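Local coordinates for protein phenol hydroxylase component phO (PDB 3U52) that is a small component of a bacterial phenol hydroxylase, a multicomponent enzyme that probably hydroxylates phenol, at residues Pro46-Thr49 against Phe50-Val54; Lys14-Val17 against Glu18-His21. All blocks are in the same frame, centred on the assembly; numbering follows the deposited sequence.

Interaction 1. Residues Pro46-Thr49 against Phe50-Val54; sequences PGMT and FSALV
Thr49 meets the first turn of helix 50-62 through two hydrogen bonds. Ala52 N donates to Thr49 OG1 at 3.1 Å, with an N-H...O angle of 150°. Leu53 N donates to Thr49 O, also at 3.1 Å and nearly in line with the carbonyl; it is the first i to i+4 bond of the helix. The side-chain bond depends on the first torsion of Thr49. At chi1 60° OG1 sits between the backbone N and the carbonyl carbon, turned to the amide of Ala52, while CG2 lies beside the backbone N. An alanine here would lack OG1, so Ala52 N would probably lose its capping partner and the first turn would be less firmly closed. Ser51 OG lies 3.3 Å from Thr49 OG1 and is hydrogen-bonded to Ala89 O.

The apolar contacts come from Met48. Its chain is extended at chi2 and bends at chi3 (-57°), which lays Met48 CE against the Ala52-Leu53 peptide, 3.5 Å from Leu53 N. Met48 CE also lies 3.9 Å from Ala52 CB, and Met48 SD is 4.3 Å from Leu53 CB. Met48 also packs on Glu56 and Ile57. On the buried side, Leu53 CD2 lies above one face of the Phe50 ring, toward its rim, and that ring meets Trp78 edge-to-face.

Thr49 is thus a classic threonine N-cap, placed where the loop after strand 40-44 enters helix 50-62.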
ATOM      1  N   PRO E  46     -17.973  60.879  -7.684  1.00 33.81           N
ATOM      2  CA  PRO E  46     -17.163  61.974  -8.247  1.00 33.64           C
ATOM      3  C   PRO E  46     -17.662  63.387  -7.813  1.00 35.03           C
ATOM      4  O   PRO E  46     -16.904  64.364  -7.831  1.00 34.46           O
ATOM      5  CB  PRO E  46     -17.292  61.773  -9.758  1.00 34.54           C
ATOM      6  CG  PRO E  46     -18.395  60.759  -9.959  1.00 33.71           C
ATOM      7  CD  PRO E  46     -18.531  59.993  -8.726  1.00 33.91           C
ATOM      8  N   GLY E  47     -18.912  63.471  -7.376  1.00 35.05           N
ATOM      9  CA  GLY E  47     -19.453  64.722  -6.874  1.00 35.97           C
ATOM     10  C   GLY E  47     -19.172  65.053  -5.411  1.00 36.09           C
ATOM     11  O   GLY E  47     -19.376  66.208  -4.995  1.00 36.23           O
ATOM     12  N   MET E  48     -18.695  64.086  -4.619  1.00 35.34           N
ATOM     13  CA  MET E  48     -18.486  64.373  -3.197  1.00 35.03           C
ATOM     14  C   MET E  48     -17.333  65.367  -3.059  1.00 34.23           C
ATOM     15  O   MET E  48     -16.492  65.457  -3.939  1.00 33.92           O
ATOM     16  CB  MET E  48     -18.242  63.102  -2.386  1.00 35.73           C
ATOM     17  CG  MET E  48     -16.811  62.555  -2.466  1.00 35.96           C
ATOM     18  SD  MET E  48     -16.572  60.953  -1.633  1.00 38.91           S
ATOM     19  CE  MET E  48     -17.072  61.247   0.037  1.00 32.89           C
ATOM     20  N   THR E  49     -17.325  66.133  -1.982  1.00 34.41           N
ATOM     21  CA  THR E  49     -16.286  67.159  -1.810  1.00 34.14           C
ATOM     22  C   THR E  49     -15.018  66.497  -1.266  1.00 33.60           C
ATOM     23  O   THR E  49     -15.078  65.446  -0.642  1.00 32.45           O
ATOM     24  CB  THR E  49     -16.732  68.271  -0.820  1.00 34.09           C
ATOM     25  OG1 THR E  49     -17.015  67.696   0.460  1.00 34.43           O
ATOM     26  CG2 THR E  49     -17.995  68.988  -1.305  1.00 34.43           C
ATOM     27  N   PHE E  50     -13.875  67.120  -1.489  1.00 34.16           N
ATOM     28  CA  PHE E  50     -12.642  66.632  -0.899  1.00 33.79           C
ATOM     29  C   PHE E  50     -12.752  66.504   0.620  1.00 34.41           C
ATOM     30  O   PHE E  50     -12.236  65.544   1.175  1.00 34.50           O
ATOM     31  CB  PHE E  50     -11.426  67.464  -1.302  1.00 33.62           C
ATOM     32  CG  PHE E  50     -10.126  66.721  -1.118  1.00 34.56           C
ATOM     33  CD1 PHE E  50      -9.481  66.714   0.127  1.00 35.60           C
ATOM     34  CD2 PHE E  50      -9.590  65.963  -2.159  1.00 30.30           C
ATOM     35  CE1 PHE E  50      -8.282  65.989   0.326  1.00 32.35           C
ATOM     36  CE2 PHE E  50      -8.413  65.248  -1.970  1.00 32.17           C
ATOM     37  CZ  PHE E  50      -7.761  65.264  -0.725  1.00 31.61           C
ATOM     38  N   SER E  51     -13.430  67.431   1.304  1.00 34.17           N
ATOM     39  CA  SER E  51     -13.542  67.334   2.762  1.00 34.95           C
ATOM     40  C   SER E  51     -14.465  66.192   3.196  1.00 34.77           C
ATOM     41  O   SER E  51     -14.246  65.592   4.258  1.00 35.51           O
ATOM     42  CB  SER E  51     -13.952  68.675   3.398  1.00 35.64           C
ATOM     43  OG  SER E  51     -15.234  69.069   2.900  1.00 40.23           O
ATOM     44  N   ALA E  52     -15.479  65.862   2.387  1.00 34.28           N
ATOM     45  CA  ALA E  52     -16.325  64.679   2.660  1.00 34.14           C
ATOM     46  C   ALA E  52     -15.524  63.349   2.508  1.00 33.56           C
ATOM     47  O   ALA E  52     -15.689  62.435   3.316  1.00 33.09           O
ATOM     48  CB  ALA E  52     -17.577  64.673   1.773  1.00 33.85           C
ATOM     49  N   LEU E  53     -14.653  63.274   1.498  1.00 32.97           N
ATOM     50  CA  LEU E  53     -13.764  62.111   1.291  1.00 32.74           C
ATOM     51  C   LEU E  53     -12.914  61.849   2.526  1.00 33.20           C
ATOM     52  O   LEU E  53     -12.864  60.725   3.029  1.00 33.02           O
ATOM     53  CB  LEU E  53     -12.858  62.317   0.088  1.00 32.39           C
ATOM     54  CG  LEU E  53     -11.710  61.300  -0.055  1.00 32.81           C
ATOM     55  CD1 LEU E  53     -12.277  59.954  -0.560  1.00 32.75           C
ATOM     56  CD2 LEU E  53     -10.639  61.863  -0.995  1.00 31.62           C
ATOM     57  N   VAL E  54     -12.283  62.904   3.032  1.00 33.17           N
ATOM     58  CA  VAL E  54     -11.511  62.830   4.245  1.00 34.02           C
ATOM     59  C   VAL E  54     -12.335  62.441   5.447  1.00 35.21           C
ATOM     60  O   VAL E  54     -12.006  61.440   6.104  1.00 35.90           O
ATOM     61  CB  VAL E  54     -10.798  64.147   4.509  1.00 33.93           C
ATOM     62  CG1 VAL E  54     -10.201  64.146   5.898  1.00 34.46           C
ATOM     63  CG2 VAL E  54      -9.764  64.377   3.430  1.00 32.54           C
TER

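Interaction 2. Residues Lys14-Val17 against Glu18-His21; sequences KDKV and ENFH
Phe20 turns the edge of its ring to the backbone of residues 15-17. Asp15 O lies 3.4 Å from Phe20 CE2 and Lys16 O lies 3.3 Å from Phe20 CD2, both near the ring plane. The Asp15 side chain crosses the ring obliquely, with Asp15 CB 4.0 Å from Phe20 CE2 and the carboxylate plane turned 52° from the ring. The His100 ring meets the Phe20 ring at an oblique angle, and its NE2 hydrogen-bonds Asp15 O. Asn19 CG stands beside its backbone N (chi1 -65°), which brings Asn19 ND2 to Lys14 O at 2.9 Å. That oxygen lies almost in the amide plane, but ND2 sits 51° above the carbonyl plane. A side chain of another protein chain also hydrogen-bonds Lys14 O.

A 3-10 turn underlies these positions. Asn19 N donates to Lys16 O at 3.0 Å and Phe20 N to Val17 O at 3.0 Å, two successive i to i+3 bonds ahead of strand 24-29.

Glu18 crosses both Lys16 and Val17 at about a right angle. The bend at chi2 folds the carboxylate back, with Glu18 OE1 3.3 Å from Val17 CG1 and close to Lys16 CG. The extended Lys16 chain puts NZ in a salt bridge with Glu12.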
ATOM      1  N   LYS E  14     -11.688  45.853 -18.930  1.00 29.07           N
ATOM      2  CA  LYS E  14     -12.676  45.448 -17.941  1.00 28.32           C
ATOM      3  C   LYS E  14     -13.046  46.529 -16.938  1.00 27.87           C
ATOM      4  O   LYS E  14     -14.175  46.530 -16.445  1.00 28.57           O
ATOM      5  CB  LYS E  14     -12.175  44.211 -17.182  1.00 28.13           C
ATOM      6  CG  LYS E  14     -12.623  42.931 -17.779  1.00 30.75           C
ATOM      7  CD  LYS E  14     -13.703  42.315 -16.976  1.00 32.86           C
ATOM      8  CE  LYS E  14     -14.309  41.157 -17.722  1.00 37.56           C
ATOM      9  NZ  LYS E  14     -13.231  40.483 -18.498  1.00 42.44           N
ATOM     10  N   ASP E  15     -12.125  47.428 -16.596  1.00 26.44           N
ATOM     11  CA  ASP E  15     -12.399  48.381 -15.514  1.00 27.23           C
ATOM     12  C   ASP E  15     -12.552  49.842 -15.976  1.00 27.59           C
ATOM     13  O   ASP E  15     -12.254  50.767 -15.221  1.00 27.19           O
ATOM     14  CB  ASP E  15     -11.345  48.305 -14.393  1.00 26.42           C
ATOM     15  CG  ASP E  15     -11.225  46.895 -13.786  1.00 29.76           C
ATOM     16  OD1 ASP E  15     -10.069  46.418 -13.564  1.00 28.35           O
ATOM     17  OD2 ASP E  15     -12.289  46.295 -13.503  1.00 27.96           O
ATOM     18  N   LYS E  16     -13.075  50.044 -17.187  1.00 29.17           N
ATOM     19  CA  LYS E  16     -13.437  51.393 -17.629  1.00 29.71           C
ATOM     20  C   LYS E  16     -14.507  52.028 -16.707  1.00 29.49           C
ATOM     21  O   LYS E  16     -15.308  51.329 -16.050  1.00 28.51           O
ATOM     22  CB  LYS E  16     -13.814  51.381 -19.126  1.00 31.15           C
ATOM     23  CG  LYS E  16     -15.076  50.620 -19.434  1.00 32.12           C
ATOM     24  CD  LYS E  16     -15.191  50.470 -20.935  1.00 38.71           C
ATOM     25  CE  LYS E  16     -16.396  49.611 -21.301  1.00 44.01           C
ATOM     26  NZ  LYS E  16     -16.580  49.476 -22.803  1.00 47.55           N
ATOM     27  N   VAL E  17     -14.483  53.353 -16.602  1.00 29.87           N
ATOM     28  CA  VAL E  17     -15.339  54.043 -15.626  1.00 31.38           C
ATOM     29  C   VAL E  17     -16.833  53.743 -15.790  1.00 31.14           C
ATOM     30  O   VAL E  17     -17.568  53.633 -14.811  1.00 30.97           O
ATOM     31  CB  VAL E  17     -15.086  55.582 -15.536  1.00 30.91           C
ATOM     32  CG1 VAL E  17     -15.452  56.304 -16.863  1.00 33.83           C
ATOM     33  CG2 VAL E  17     -15.876  56.123 -14.402  1.00 31.47           C
ATOM     34  N   GLU E  18     -17.255  53.574 -17.036  1.00 33.20           N
ATOM     35  CA  GLU E  18     -18.645  53.199 -17.363  1.00 35.12           C
ATOM     36  C   GLU E  18     -19.147  52.001 -16.572  1.00 34.69           C
ATOM     37  O   GLU E  18     -20.341  51.868 -16.398  1.00 34.91           O
ATOM     38  CB  GLU E  18     -18.797  52.925 -18.868  1.00 36.38           C
ATOM     39  CG  GLU E  18     -18.421  54.104 -19.779  1.00 41.30           C
ATOM     40  CD  GLU E  18     -16.907  54.259 -20.028  1.00 48.98           C
ATOM     41  OE1 GLU E  18     -16.089  53.980 -19.116  1.00 51.36           O
ATOM     42  OE2 GLU E  18     -16.529  54.696 -21.140  1.00 52.27           O
ATOM     43  N   ASN E  19     -18.251  51.124 -16.093  1.00 34.10           N
ATOM     44  CA  ASN E  19     -18.677  49.899 -15.392  1.00 33.61           C
ATOM     45  C   ASN E  19     -18.946  50.085 -13.911  1.00 33.15           C
ATOM     46  O   ASN E  19     -19.230  49.129 -13.183  1.00 33.03           O
ATOM     47  CB  ASN E  19     -17.690  48.757 -15.649  1.00 33.29           C
ATOM     48  CG  ASN E  19     -17.653  48.326 -17.107  1.00 34.12           C
ATOM     49  OD1 ASN E  19     -18.574  48.585 -17.876  1.00 37.55           O
ATOM     50  ND2 ASN E  19     -16.576  47.678 -17.501  1.00 31.74           N
ATOM     51  N   PHE E  20     -18.885  51.324 -13.455  1.00 33.58           N
ATOM     52  CA  PHE E  20     -18.956  51.575 -12.012  1.00 34.31           C
ATOM     53  C   PHE E  20     -20.225  52.296 -11.482  1.00 35.62           C
ATOM     54  O   PHE E  20     -20.255  52.782 -10.347  1.00 35.56           O
ATOM     55  CB  PHE E  20     -17.611  52.174 -11.518  1.00 33.60           C
ATOM     56  CG  PHE E  20     -16.448  51.187 -11.603  1.00 30.40           C
ATOM     57  CD1 PHE E  20     -16.166  50.344 -10.538  1.00 27.52           C
ATOM     58  CD2 PHE E  20     -15.687  51.071 -12.769  1.00 28.35           C
ATOM     59  CE1 PHE E  20     -15.091  49.455 -10.605  1.00 24.62           C
ATOM     60  CE2 PHE E  20     -14.599  50.158 -12.852  1.00 25.57           C
ATOM     61  CZ  PHE E  20     -14.336  49.344 -11.759  1.00 26.16           C
ATOM     62  N   HIS E  21     -21.299  52.241 -12.279  1.00 37.19           N
ATOM     63  CA  HIS E  21     -22.649  52.688 -11.874  1.00 39.18           C
ATOM     64  C   HIS E  21     -22.706  54.148 -11.326  1.00 37.87           C
ATOM     65  O   HIS E  21     -23.400  54.451 -10.341  1.00 38.11           O
ATOM     66  CB  HIS E  21     -23.402  51.632 -10.995  1.00 40.81           C
ATOM     67  CG  HIS E  21     -22.563  50.983  -9.926  1.00 48.10           C
ATOM     68  ND1 HIS E  21     -22.600  51.378  -8.597  1.00 53.94           N
ATOM     69  CD2 HIS E  21     -21.674  49.953  -9.988  1.00 52.37           C
ATOM     70  CE1 HIS E  21     -21.770  50.623  -7.892  1.00 54.74           C
ATOM     71  NE2 HIS E  21     -21.188  49.759  -8.714  1.00 53.83           N
TER

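How the interactions relate
Interaction 2 precedes interaction 1 along the chain, and both lie in the conserved phenol hydroxylase region. Strands 24-29 and 40-44, antiparallel neighbours in the sheet, separate them in sequence. Interaction 2 leads into the first of these strands and interaction 1 follows the second. Their centres are about 20 Å apart and their nearest atoms about 7 Å apart, so they do not touch. The sheet relates them: Phe20 packs on Leu43 of strand 40-44, while Leu53 packs on Leu26 of strand 24-29. Their surroundings differ. Residues 14-21 also meet another protein chain of the assembly; residues 46-54 touch none.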